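Local coordinates for protein NUDIX hydrolase (Alicyclobacillus acidocaldarius subsp. acidocaldarius, PDB 3QSJ) that probably hydrolyses phosphorus-containing anhydride bonds as a metal-dependent NUDIX-family enzyme, and binds a calcium ion, at residues A[13-18]-A[157-162]; A[39-44]-A[193-198]; A[48-53]-A[116-121]; A[67-72]-A[136-141]. All blocks are in the same frame, centred on the assembly; numbering follows the deposited sequence. Where two conformers were deposited one is given.

Overall arrangement
The four contacts tie together one NUDIX domain. Interaction 1 pairs strands 7-18 and 151-160 inside its mixed sheet. Interaction 4 touches it from the far side of strand 151-160, where strand 137-143 is the next neighbour; the centres of interactions 1 and 4 lie about 15 Å apart. Interaction 2 touches interaction 1 through Phe44, on strand 42-48, which borders strand 7-18. Interaction 3 follows strand 42-48 in the chain, about 22 Å from interaction 1. Along the chain, the segments of 1 and 2 alternate, as do those of 3 and 4, which are nested inside. Interactions 1, 3 and 4 all reach helix 72-87, which carries calcium ligands Glu82 and Glu86.

Interaction 1 of 4, residues A[13-18]-A[157-162]; sequences LVVIRD and FLCVGQ
Leu13 to Ile16 pair in parallel register with Phe157 to Val160, joining strands 7-18 and 151-160 in the mixed sheet of the NUDIX fold. The strands run at 24° to each other. Backbone bonds pass back and forth from Val14 N, Cys159 N, Ile16 N and Gly161 N.

The packed part is apolar. On one face, Leu158 CD1 lies 3.7 Å from Val14 CG1 and 3.8 Å from Ile16 CG2. Leu158 CG is anti to the backbone N (chi1 -179°), which sets the branch beside the carbonyl carbon, near Val14. The Ile16 and Leu158 side chains cross at about a right angle. Helix 213-219 covers this face through Ala216 and Met217. On the other face, Leu13 CD2 meets Cys159 SG at 3.8 Å, and Leu13 CD1 rests on Phe157 CB. Helix 72-87 packs against Leu13 there.

The C-terminal end, around Arg17, Asp18 and Gln162, is polar and more exposed. Gly161 O and Arg17 NH1 share a water that lies at the edge of the guanidinium, in its plane. The same guanidinium forms a salt bridge with Glu25 through NE and a cation-pi contact with Trp179. Beyond the last bridge, the Gln162 side chain bends at chi2 (72°) and continues the pairing with its amide. Asp18 N donates to a lone pair of Gln162 OE1 at 2.8 Å, and Gln162 NE2 returns a bond to Asp18 O at 2.9 Å.

Interaction 2 of 4, residues A[39-44]-A[193-198]; sequences PGFVAF and ELPAVR
Val42 N donates to Pro195 O at 2.9 Å, the one direct hydrogen bond between the segments. The N-H points nearly straight at the oxygen (167°). The same oxygen also receives a CA-H...O contact from Phe41 CA, so the Pro195 carbonyl meets two neighbouring residues. A water extends the polar line. It donates to Val42 O and accepts from Val197 N, the N-cap residue of helix 198-209.

The aromatic contact is a CH-pi interaction. Pro195 CB sits over the centre of the Phe41 ring, 3.7 Å from the centroid and 13° off the ring normal. Elsewhere on the proline ring, Pro195 CD comes to 3.3 Å from Gly40 O.

These residues join the beginning of strand 42-48 to the loop that links helices 182-190 and 198-209 of the NUDIX fold. The strand itself borders strand 24-31. Phe41 and Ala43 form backbone hydrogen bonds with Arg31 and Val29 of that strand.

The remaining contacts are apolar. Val197 CG1 approaches Phe41 CE1 at 3.9 Å, and the two side chains cross at about a right angle. Val42 spreads its two methyls over different partners. Val42 CG1, anti to its own carbonyl carbon (chi1 -67°), meets Leu194 CD1 at 4.0 Å, while Val42 CG2 meets Ala196 CB at 3.9 Å. Ile189 of helix 182-190 touches both Val42 and Ala196.

Interaction 3 of 4, residues A[48-53]-A[116-121]; sequences AADPSD and GGDALS
Ser52 and Asp118 come nearest in the backbone, with 6.0 Å between their CA atoms. Each segment leads into a helix. Asp50 is the N-cap of helix 51-58, and Asp118 is the N-cap of helix 119-125. Gly116 to Ala119 form a type II' turn, in which Gly116 and Gly117 both have positive phi. The contact is small and joins the starts of the two helices.

Asp50 and Asp53 form a capping box. Asp50 N donates to Asp53 OD2, and Asp53 also bonds Thr78 and Arg81 of helix 72-87. Asp50 OD2 takes two bonds from one residue. Ser52 N reaches Asp50 OD2 at 2.9 Å from above the carboxylate plane, and Ser52 OG reaches Asp50 OD2 at 2.7 Å from the opposite face. The Ser52 hydroxyl is placed for this by chi1 of 62°, which sets OG between the backbone N and the carbonyl carbon.

Ser52 also carries the contact to the second segment. Ser52 CB lies 3.3 Å from Asp118 OD1, in the Asp118 conformer described, and 4.2 Å from Ser121 CB. A water sits between the helix starts. It donates to Ser52 OG at 2.8 Å, accepts from Ser121 N, and makes a weak bond to Gly117 O.

The link between the segments is therefore made by van der Waals contact and one water. Because Ser52 OG gives its proton to Asp50 OD2, it can act as acceptor for the water. In the same Asp118 conformer, Asp50 OD2 and Asp118 OD1 are 4.3 Å apart, and these like charges may disfavour a closer approach.

Interaction 4 of 4, residues A[67-72]-A[136-141]; sequences AEDDDD and LRRIGR
Ala67 and Arg138 bring the backbones to 5.8 Å between CA atoms, where the loop before helix 72-87 passes strand 137-143 and turns through a type I turn, Asp69 to Asp72. Arg138 carries the contact. Its chain is extended from CG to NE, and Arg138 NH1 forms salt bridges to Asp69 OD2 at 2.8 Å and Asp72 OD2 at 2.9 Å. Both oxygens lie near the guanidinium plane. Asp72 OD2 offers its syn lone pair; Asp69 OD2 is met on its anti side. The Asp72 carboxylate stands 79° from the guanidinium. Glu68 instead stacks its carboxylate on one face of the Arg138 guanidinium, nearly parallel, with Glu68 CD 4.1 Å above the plane.

Asp72 OD2 also accepts from Glu68 N and Asp69 N, so three donors fix this oxygen. Asp72 OD1 pairs with Arg155. A water donates to Asp69 OD2 and accepts from Arg138 NH2 and Arg141 NH1. Arg141 itself bonds mainly to Asp153, and the pair of Arg141 NH1 with Asp69 OD2 is long, 3.9 Å.

This is a salt-bridge network away from the calcium site. It fastens the loop leading into helix 72-87 to the sheet, beside the classic beta bulge of Ile139 and Gly140 opposite Phe156.

Interaction 1 of 4, residues A[13-18]-A[157-162]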
loop_
_atom_site.group_PDB
_atom_site.type_symbol
_atom_site.label_atom_id
_atom_site.label_comp_id
_atom_site.label_asym_id
_atom_site.label_seq_id
_atom_site.Cartn_x
_atom_site.Cartn_y
_atom_site.Cartn_z
ATOM N N LEU A 13 -1.499 -0.537 -0.612
ATOM C CA LEU A 13 -0.418 -1.456 -0.987
ATOM C C LEU A 13 -0.229 -2.485 0.088
ATOM O O LEU A 13 0.001 -2.167 1.262
ATOM C CB LEU A 13 0.916 -0.717 -1.224
ATOM C CG LEU A 13 1.987 -1.548 -1.945
ATOM C CD1 LEU A 13 1.459 -2.042 -3.304
ATOM C CD2 LEU A 13 3.292 -0.706 -2.080
ATOM N N VAL A 14 -0.247 -3.766 -0.336
ATOM C CA VAL A 14 -0.106 -4.900 0.564
ATOM C C VAL A 14 1.295 -5.397 0.263
ATOM O O VAL A 14 1.522 -6.021 -0.799
ATOM C CB VAL A 14 -1.194 -5.964 0.276
ATOM C CG1 VAL A 14 -1.080 -7.146 1.261
ATOM C CG2 VAL A 14 -2.600 -5.342 0.331
ATOM N N VAL A 15 2.229 -5.100 1.168
ATOM C CA VAL A 15 3.652 -5.456 0.961
ATOM C C VAL A 15 3.917 -6.703 1.781
ATOM O O VAL A 15 3.780 -6.691 3.015
ATOM C CB VAL A 15 4.577 -4.283 1.383
ATOM C CG1 VAL A 15 6.038 -4.595 1.031
ATOM C CG2 VAL A 15 4.133 -2.960 0.728
ATOM N N ILE A 16 4.328 -7.764 1.115
ATOM C CA ILE A 16 4.556 -9.049 1.792
ATOM C C ILE A 16 5.930 -9.655 1.652
ATOM O O ILE A 16 6.716 -9.248 0.807
ATOM C CB ILE A 16 3.538 -10.098 1.236
ATOM C CG1 ILE A 16 3.831 -10.462 -0.266
ATOM C CG2 ILE A 16 2.096 -9.674 1.497
ATOM C CD1 ILE A 16 2.929 -11.671 -0.818
ATOM N N ARG A 17 6.232 -10.624 2.521
ATOM C CA ARG A 17 7.489 -11.353 2.376
ATOM C C ARG A 17 7.250 -12.785 2.928
ATOM O O ARG A 17 6.295 -13.022 3.657
ATOM C CB ARG A 17 8.608 -10.635 3.136
ATOM C CG ARG A 17 8.419 -10.729 4.656
ATOM C CD ARG A 17 9.397 -9.812 5.370
ATOM N NE ARG A 17 9.350 -9.992 6.837
ATOM C CZ ARG A 17 10.098 -9.273 7.659
ATOM N NH1 ARG A 17 10.938 -8.355 7.173
ATOM N NH2 ARG A 17 10.024 -9.470 8.985
ATOM N N ASP A 18 8.116 -13.714 2.576
ATOM C CA ASP A 18 8.065 -15.045 3.173
ATOM C C ASP A 18 8.700 -14.902 4.549
ATOM O O ASP A 18 9.819 -14.381 4.646
ATOM C CB ASP A 18 8.865 -16.026 2.329
ATOM C CG ASP A 18 8.140 -16.434 1.057
ATOM O OD1 ASP A 18 6.863 -16.562 1.090
ATOM O OD2 ASP A 18 8.818 -16.639 0.043
ATOM N N PHE A 157 -3.348 -3.388 -4.291
ATOM C CA PHE A 157 -2.218 -3.929 -5.014
ATOM C C PHE A 157 -1.375 -4.709 -4.039
ATOM O O PHE A 157 -1.243 -4.341 -2.836
ATOM C CB PHE A 157 -1.368 -2.790 -5.656
ATOM C CG PHE A 157 -2.146 -2.120 -6.751
ATOM C CD1 PHE A 157 -2.170 -2.659 -8.040
ATOM C CD2 PHE A 157 -2.848 -0.950 -6.500
ATOM C CE1 PHE A 157 -2.888 -2.019 -9.062
ATOM C CE2 PHE A 157 -3.588 -0.330 -7.517
ATOM C CZ PHE A 157 -3.696 -0.942 -8.756
ATOM N N LEU A 158 -0.730 -5.720 -4.583
ATOM C CA LEU A 158 0.192 -6.556 -3.812
ATOM C C LEU A 158 1.616 -6.430 -4.411
ATOM O O LEU A 158 1.749 -6.384 -5.636
ATOM C CB LEU A 158 -0.286 -8.028 -3.970
ATOM C CG LEU A 158 0.536 -9.074 -3.229
ATOM C CD1 LEU A 158 0.157 -9.044 -1.710
ATOM C CD2 LEU A 158 0.177 -10.500 -3.737
ATOM N N CYS A 159 2.661 -6.447 -3.559
ATOM C CA CYS A 159 4.052 -6.516 -4.021
ATOM C C CYS A 159 4.864 -7.193 -2.973
ATOM O O CYS A 159 4.401 -7.398 -1.847
ATOM C CB CYS A 159 4.630 -5.168 -4.418
ATOM S SG CYS A 159 4.851 -4.051 -3.019
ATOM N N VAL A 160 6.056 -7.625 -3.360
ATOM C CA VAL A 160 6.896 -8.376 -2.432
ATOM C C VAL A 160 8.012 -7.454 -1.934
ATOM O O VAL A 160 8.626 -6.730 -2.736
ATOM C CB VAL A 160 7.490 -9.595 -3.185
ATOM C CG1 VAL A 160 8.453 -10.374 -2.270
ATOM C CG2 VAL A 160 6.375 -10.496 -3.642
ATOM N N GLY A 161 8.222 -7.455 -0.624
ATOM C CA GLY A 161 9.280 -6.647 -0.019
ATOM C C GLY A 161 10.240 -7.508 0.785
ATOM O O GLY A 161 10.506 -7.204 1.944
ATOM N N GLN A 162 10.798 -8.569 0.184
ATOM C CA GLN A 162 11.710 -9.477 0.901
ATOM C C GLN A 162 13.022 -8.779 1.286
ATOM O O GLN A 162 13.717 -9.199 2.222
ATOM C CB GLN A 162 11.995 -10.695 0.011
ATOM C CG GLN A 162 12.447 -11.939 0.774
ATOM C CD GLN A 162 11.310 -12.565 1.548
ATOM O OE1 GLN A 162 10.232 -12.849 0.994
ATOM N NE2 GLN A 162 11.559 -12.827 2.841
HETATM O O HOH W 1 11.814 -7.605 4.482
#

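Interaction 2 of 4, residues A[39-44]-A[193-198]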
loop_
_atom_site.group_PDB
_atom_site.type_symbol
_atom_site.label_atom_id
_atom_site.label_comp_id
_atom_site.label_asym_id
_atom_site.label_seq_id
_atom_site.Cartn_x
_atom_site.Cartn_y
_atom_site.Cartn_z
ATOM N N PRO A 39 -9.634 6.229 14.375
ATOM C CA PRO A 39 -8.479 6.073 15.299
ATOM C C PRO A 39 -8.381 4.638 15.754
ATOM O O PRO A 39 -9.431 3.977 15.959
ATOM C CB PRO A 39 -8.813 7.006 16.481
ATOM C CG PRO A 39 -10.272 7.262 16.360
ATOM C CD PRO A 39 -10.663 7.125 14.930
ATOM N N GLY A 40 -7.140 4.150 15.849
ATOM C CA GLY A 40 -6.813 2.818 16.360
ATOM C C GLY A 40 -6.989 1.710 15.347
ATOM O O GLY A 40 -6.711 0.560 15.662
ATOM N N PHE A 41 -7.508 2.019 14.185
ATOM C CA PHE A 41 -7.701 0.968 13.158
ATOM C C PHE A 41 -6.349 0.484 12.590
ATOM O O PHE A 41 -5.426 1.310 12.394
ATOM C CB PHE A 41 -8.563 1.464 11.986
ATOM C CG PHE A 41 -10.055 1.301 12.170
ATOM C CD1 PHE A 41 -10.805 0.556 11.267
ATOM C CD2 PHE A 41 -10.704 1.853 13.275
ATOM C CE1 PHE A 41 -12.193 0.416 11.430
ATOM C CE2 PHE A 41 -12.096 1.704 13.445
ATOM C CZ PHE A 41 -12.824 0.970 12.531
ATOM N N VAL A 42 -6.241 -0.815 12.335
ATOM C CA VAL A 42 -5.059 -1.355 11.675
ATOM C C VAL A 42 -5.411 -1.396 10.190
ATOM O O VAL A 42 -6.588 -1.553 9.829
ATOM C CB VAL A 42 -4.597 -2.732 12.224
ATOM C CG1 VAL A 42 -4.093 -2.601 13.678
ATOM C CG2 VAL A 42 -5.705 -3.796 12.122
ATOM N N ALA A 43 -4.404 -1.203 9.328
ATOM C CA ALA A 43 -4.585 -1.222 7.895
ATOM C C ALA A 43 -3.242 -1.389 7.186
ATOM O O ALA A 43 -2.181 -1.531 7.792
ATOM C CB ALA A 43 -5.241 0.101 7.447
ATOM N N PHE A 44 -3.318 -1.351 5.882
ATOM C CA PHE A 44 -2.103 -1.361 5.100
ATOM C C PHE A 44 -1.871 0.097 4.666
ATOM O O PHE A 44 -2.808 0.899 4.644
ATOM C CB PHE A 44 -2.266 -2.244 3.849
ATOM C CG PHE A 44 -2.750 -3.647 4.168
ATOM C CD1 PHE A 44 -1.965 -4.520 4.929
ATOM C CD2 PHE A 44 -4.002 -4.083 3.732
ATOM C CE1 PHE A 44 -2.444 -5.785 5.277
ATOM C CE2 PHE A 44 -4.480 -5.347 4.084
ATOM C CZ PHE A 44 -3.711 -6.184 4.862
ATOM N N GLU A 193 -9.618 -7.413 19.517
ATOM C CA GLU A 193 -8.504 -6.684 20.123
ATOM C C GLU A 193 -8.211 -5.398 19.338
ATOM O O GLU A 193 -7.964 -4.352 19.949
ATOM C CB GLU A 193 -7.229 -7.557 20.128
ATOM C CG GLU A 193 -7.420 -8.977 20.646
ATOM C CD GLU A 193 -6.177 -9.745 21.051
ATOM O OE1 GLU A 193 -6.334 -10.815 21.682
ATOM O OE2 GLU A 193 -5.051 -9.277 20.760
ATOM N N LEU A 194 -8.236 -5.486 18.001
ATOM C CA LEU A 194 -7.933 -4.354 17.085
ATOM C C LEU A 194 -9.004 -4.185 15.985
ATOM O O LEU A 194 -9.430 -5.177 15.389
ATOM C CB LEU A 194 -6.551 -4.524 16.426
ATOM C CG LEU A 194 -5.338 -4.657 17.352
ATOM C CD1 LEU A 194 -4.231 -5.339 16.657
ATOM C CD2 LEU A 194 -4.884 -3.290 17.902
ATOM N N PRO A 195 -9.427 -2.947 15.666
ATOM C CA PRO A 195 -10.437 -2.787 14.620
ATOM C C PRO A 195 -9.792 -2.745 13.236
ATOM O O PRO A 195 -8.660 -2.268 13.078
ATOM C CB PRO A 195 -11.097 -1.449 14.954
ATOM C CG PRO A 195 -10.208 -0.797 15.968
ATOM C CD PRO A 195 -9.077 -1.654 16.290
ATOM N N ALA A 196 -10.531 -3.227 12.224
ATOM C CA ALA A 196 -10.069 -3.166 10.825
ATOM C C ALA A 196 -11.286 -3.129 9.882
ATOM O O ALA A 196 -12.318 -3.690 10.225
ATOM C CB ALA A 196 -9.150 -4.353 10.489
ATOM N N VAL A 197 -11.160 -2.501 8.711
ATOM C CA VAL A 197 -12.244 -2.495 7.715
ATOM C C VAL A 197 -12.329 -3.867 7.035
ATOM O O VAL A 197 -11.344 -4.594 7.031
ATOM C CB VAL A 197 -12.178 -1.295 6.735
ATOM C CG1 VAL A 197 -12.195 0.019 7.502
ATOM C CG2 VAL A 197 -10.939 -1.373 5.823
ATOM N N ARG A 198 -13.513 -4.247 6.533
ATOM C CA ARG A 198 -13.718 -5.552 5.883
ATOM C C ARG A 198 -12.666 -5.945 4.830
ATOM O O ARG A 198 -12.141 -7.057 4.916
ATOM C CB ARG A 198 -15.161 -5.703 5.388
ATOM C CG ARG A 198 -16.156 -5.886 6.561
ATOM C CD ARG A 198 -17.511 -6.339 6.061
ATOM N NE ARG A 198 -18.120 -5.310 5.218
ATOM C CZ ARG A 198 -18.773 -5.548 4.086
ATOM N NH1 ARG A 198 -19.281 -4.546 3.385
ATOM N NH2 ARG A 198 -18.921 -6.793 3.646
HETATM O O HOH W 2 -8.406 -1.491 8.062
#

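Interaction 3 of 4, residues A[48-53]-A[116-121]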
loop_
_atom_site.group_PDB
_atom_site.type_symbol
_atom_site.label_atom_id
_atom_site.label_comp_id
_atom_site.label_asym_id
_atom_site.label_seq_id
_atom_site.Cartn_x
_atom_site.Cartn_y
_atom_site.Cartn_z
ATOM N N ALA A 48 -5.815 8.440 -0.521
ATOM C CA ALA A 48 -6.566 9.037 -1.621
ATOM C C ALA A 48 -5.654 9.319 -2.765
ATOM O O ALA A 48 -4.494 9.754 -2.589
ATOM C CB ALA A 48 -7.262 10.342 -1.140
ATOM N N ALA A 49 -6.208 9.135 -3.989
ATOM C CA ALA A 49 -5.504 9.482 -5.211
ATOM C C ALA A 49 -5.175 10.983 -5.245
ATOM O O ALA A 49 -5.960 11.805 -4.760
ATOM C CB ALA A 49 -6.357 9.117 -6.452
ATOM N N ASP A 50 -4.016 11.334 -5.822
ATOM C CA ASP A 50 -3.564 12.738 -6.009
ATOM C C ASP A 50 -3.356 12.954 -7.527
ATOM O O ASP A 50 -2.985 11.989 -8.210
ATOM C CB ASP A 50 -2.235 12.941 -5.263
ATOM C CG ASP A 50 -1.577 14.334 -5.394
ATOM O OD1 ASP A 50 -1.980 15.259 -4.647
ATOM O OD2 ASP A 50 -0.718 14.517 -6.310
ATOM N N PRO A 51 -3.498 14.193 -8.057
ATOM C CA PRO A 51 -3.308 14.405 -9.517
ATOM C C PRO A 51 -1.948 13.973 -10.032
ATOM O O PRO A 51 -1.883 13.478 -11.153
ATOM C CB PRO A 51 -3.465 15.920 -9.684
ATOM C CG PRO A 51 -4.377 16.332 -8.523
ATOM C CD PRO A 51 -3.994 15.423 -7.386
ATOM N N SER A 52 -0.851 14.150 -9.233
ATOM C CA SER A 52 0.483 13.766 -9.748
ATOM C C SER A 52 0.607 12.249 -9.933
ATOM O O SER A 52 1.574 11.818 -10.543
ATOM C CB SER A 52 1.624 14.285 -8.864
ATOM O OG SER A 52 1.567 13.749 -7.544
ATOM N N ASP A 53 -0.336 11.435 -9.363
ATOM C CA ASP A 53 -0.234 9.972 -9.484
ATOM C C ASP A 53 -0.370 9.527 -10.950
ATOM O O ASP A 53 0.476 8.756 -11.422
ATOM C CB ASP A 53 -1.237 9.236 -8.581
ATOM C CG ASP A 53 -0.957 9.514 -7.108
ATOM O OD1 ASP A 53 0.188 9.941 -6.789
ATOM O OD2 ASP A 53 -1.884 9.352 -6.288
ATOM N N GLY A 116 3.352 16.541 0.764
ATOM C CA GLY A 116 2.383 16.297 -0.292
ATOM C C GLY A 116 2.696 17.037 -1.576
ATOM O O GLY A 116 3.867 17.261 -1.903
ATOM N N GLY A 117 1.646 17.433 -2.292
ATOM C CA GLY A 117 1.810 18.092 -3.570
ATOM C C GLY A 117 2.553 17.174 -4.516
ATOM O O GLY A 117 2.368 15.942 -4.469
ATOM N N ASP A 118 3.421 17.770 -5.342
ATOM C CA ASP A 118 4.213 17.036 -6.342
ATOM C C ASP A 118 5.630 16.706 -5.830
ATOM O O ASP A 118 6.536 16.546 -6.642
ATOM C CB ASP A 118 4.250 17.807 -7.690
ATOM C CG ASP A 118 2.888 18.284 -8.160
ATOM O OD1 ASP A 118 1.918 17.506 -8.047
ATOM O OD2 ASP A 118 2.782 19.455 -8.592
ATOM N N ALA A 119 5.810 16.565 -4.495
ATOM C CA ALA A 119 7.115 16.243 -3.892
ATOM C C ALA A 119 7.725 14.914 -4.421
ATOM O O ALA A 119 8.920 14.867 -4.746
ATOM C CB ALA A 119 7.001 16.175 -2.379
ATOM N N LEU A 120 6.931 13.856 -4.486
ATOM C CA LEU A 120 7.465 12.583 -4.989
ATOM C C LEU A 120 7.774 12.656 -6.464
ATOM O O LEU A 120 8.877 12.272 -6.888
ATOM C CB LEU A 120 6.510 11.420 -4.719
ATOM C CG LEU A 120 7.016 10.067 -5.271
ATOM C CD1 LEU A 120 8.433 9.725 -4.753
ATOM C CD2 LEU A 120 6.005 8.995 -4.913
ATOM N N SER A 121 6.833 13.196 -7.267
ATOM C CA SER A 121 7.050 13.359 -8.709
ATOM C C SER A 121 8.346 14.144 -9.002
ATOM O O SER A 121 9.154 13.720 -9.847
ATOM C CB SER A 121 5.829 14.040 -9.327
ATOM O OG SER A 121 6.036 14.266 -10.705
HETATM O O HOH W 3 4.046 13.549 -6.358
#

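Interaction 4 of 4, residues A[67-72]-A[136-141]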
loop_
_atom_site.group_PDB
_atom_site.type_symbol
_atom_site.label_atom_id
_atom_site.label_comp_id
_atom_site.label_asym_id
_atom_site.label_seq_id
_atom_site.Cartn_x
_atom_site.Cartn_y
_atom_site.Cartn_z
ATOM N N ALA A 67 -3.974 -5.901 -14.093
ATOM C CA ALA A 67 -4.621 -4.614 -14.381
ATOM C C ALA A 67 -5.808 -4.927 -15.286
ATOM O O ALA A 67 -5.682 -5.781 -16.153
ATOM C CB ALA A 67 -3.666 -3.670 -15.098
ATOM N N GLU A 68 -6.967 -4.286 -15.052
ATOM C CA GLU A 68 -8.167 -4.514 -15.867
ATOM C C GLU A 68 -8.711 -3.143 -16.298
ATOM O O GLU A 68 -9.538 -3.102 -17.185
ATOM C CB GLU A 68 -9.304 -5.120 -15.023
ATOM C CG GLU A 68 -9.052 -6.427 -14.292
ATOM C CD GLU A 68 -10.251 -6.848 -13.455
ATOM O OE1 GLU A 68 -11.380 -6.378 -13.725
ATOM O OE2 GLU A 68 -10.070 -7.700 -12.559
ATOM N N ASP A 69 -8.311 -2.045 -15.650
ATOM C CA ASP A 69 -8.899 -0.748 -15.984
ATOM C C ASP A 69 -7.863 0.321 -16.299
ATOM O O ASP A 69 -6.710 0.221 -15.867
ATOM C CB ASP A 69 -9.778 -0.321 -14.788
ATOM C CG ASP A 69 -10.972 -1.208 -14.517
ATOM O OD1 ASP A 69 -11.817 -1.351 -15.411
ATOM O OD2 ASP A 69 -11.094 -1.705 -13.403
ATOM N N ASP A 70 -8.277 1.364 -17.060
ATOM C CA ASP A 70 -7.310 2.383 -17.471
ATOM C C ASP A 70 -6.695 3.151 -16.352
ATOM O O ASP A 70 -5.582 3.684 -16.514
ATOM C CB ASP A 70 -7.885 3.315 -18.537
ATOM C CG ASP A 70 -8.168 2.599 -19.871
ATOM O OD1 ASP A 70 -7.441 1.617 -20.196
ATOM O OD2 ASP A 70 -9.088 3.028 -20.583
ATOM N N ASP A 71 -7.392 3.189 -15.186
ATOM C CA ASP A 71 -6.858 3.890 -14.018
ATOM C C ASP A 71 -5.985 3.018 -13.083
ATOM O O ASP A 71 -5.435 3.530 -12.127
ATOM C CB ASP A 71 -8.005 4.571 -13.259
ATOM C CG ASP A 71 -9.063 3.622 -12.722
ATOM O OD1 ASP A 71 -9.087 2.436 -13.159
ATOM O OD2 ASP A 71 -9.827 4.039 -11.811
ATOM N N ASP A 72 -5.789 1.733 -13.401
ATOM C CA ASP A 72 -4.944 0.859 -12.563
ATOM C C ASP A 72 -3.511 1.363 -12.452
ATOM O O ASP A 72 -2.981 1.397 -11.344
ATOM C CB ASP A 72 -5.010 -0.610 -13.029
ATOM C CG ASP A 72 -6.216 -1.312 -12.443
ATOM O OD1 ASP A 72 -6.593 -0.994 -11.254
ATOM O OD2 ASP A 72 -6.798 -2.182 -13.147
ATOM N N LEU A 136 3.822 -4.910 -9.241
ATOM C CA LEU A 136 2.560 -4.921 -8.444
ATOM C C LEU A 136 1.500 -5.743 -9.099
ATOM O O LEU A 136 1.451 -5.776 -10.345
ATOM C CB LEU A 136 1.978 -3.488 -8.286
ATOM C CG LEU A 136 2.517 -2.728 -7.049
ATOM C CD1 LEU A 136 4.091 -2.510 -7.129
ATOM C CD2 LEU A 136 1.896 -1.332 -7.071
ATOM N N ARG A 137 0.692 -6.412 -8.286
ATOM C CA ARG A 137 -0.418 -7.180 -8.762
ATOM C C ARG A 137 -1.708 -6.528 -8.250
ATOM O O ARG A 137 -1.862 -6.322 -7.041
ATOM C CB ARG A 137 -0.302 -8.637 -8.266
ATOM C CG ARG A 137 -1.468 -9.518 -8.647
ATOM C CD ARG A 137 -1.462 -10.862 -7.880
ATOM N NE ARG A 137 -2.567 -11.708 -8.339
ATOM C CZ ARG A 137 -2.507 -12.523 -9.390
ATOM N NH1 ARG A 137 -1.383 -12.628 -10.097
ATOM N NH2 ARG A 137 -3.600 -13.207 -9.783
ATOM N N ARG A 138 -2.662 -6.243 -9.140
ATOM C CA ARG A 138 -3.982 -5.799 -8.690
ATOM C C ARG A 138 -4.641 -7.005 -8.036
ATOM O O ARG A 138 -4.769 -8.064 -8.678
ATOM C CB ARG A 138 -4.815 -5.282 -9.883
ATOM C CG ARG A 138 -6.218 -5.034 -9.458
ATOM C CD ARG A 138 -7.096 -4.361 -10.507
ATOM N NE ARG A 138 -8.508 -4.511 -10.154
ATOM C CZ ARG A 138 -9.489 -3.822 -10.747
ATOM N NH1 ARG A 138 -9.204 -2.898 -11.676
ATOM N NH2 ARG A 138 -10.754 -4.031 -10.406
ATOM N N ILE A 139 -5.078 -6.848 -6.743
ATOM C CA ILE A 139 -5.742 -7.962 -6.064
ATOM C C ILE A 139 -7.184 -7.679 -5.667
ATOM O O ILE A 139 -7.882 -8.574 -5.202
ATOM C CB ILE A 139 -4.918 -8.456 -4.871
ATOM C CG1 ILE A 139 -4.718 -7.287 -3.848
ATOM C CG2 ILE A 139 -3.580 -9.003 -5.388
ATOM C CD1 ILE A 139 -4.036 -7.765 -2.513
ATOM N N GLY A 140 -7.624 -6.437 -5.801
ATOM C CA GLY A 140 -9.019 -6.202 -5.488
ATOM C C GLY A 140 -9.468 -4.784 -5.681
ATOM O O GLY A 140 -8.643 -3.882 -5.861
ATOM N N ARG A 141 -10.788 -4.582 -5.576
ATOM C CA ARG A 141 -11.330 -3.225 -5.610
ATOM C C ARG A 141 -12.545 -3.250 -4.710
ATOM O O ARG A 141 -13.372 -4.173 -4.813
ATOM C CB ARG A 141 -11.718 -2.829 -7.029
ATOM C CG ARG A 141 -12.260 -1.413 -7.147
ATOM C CD ARG A 141 -12.725 -1.161 -8.590
ATOM N NE ARG A 141 -13.297 0.190 -8.696
ATOM C CZ ARG A 141 -13.634 0.795 -9.829
ATOM N NH1 ARG A 141 -13.556 0.141 -10.994
ATOM N NH2 ARG A 141 -14.069 2.062 -9.811
HETATM O O HOH W 4 -12.875 -2.693 -11.747
#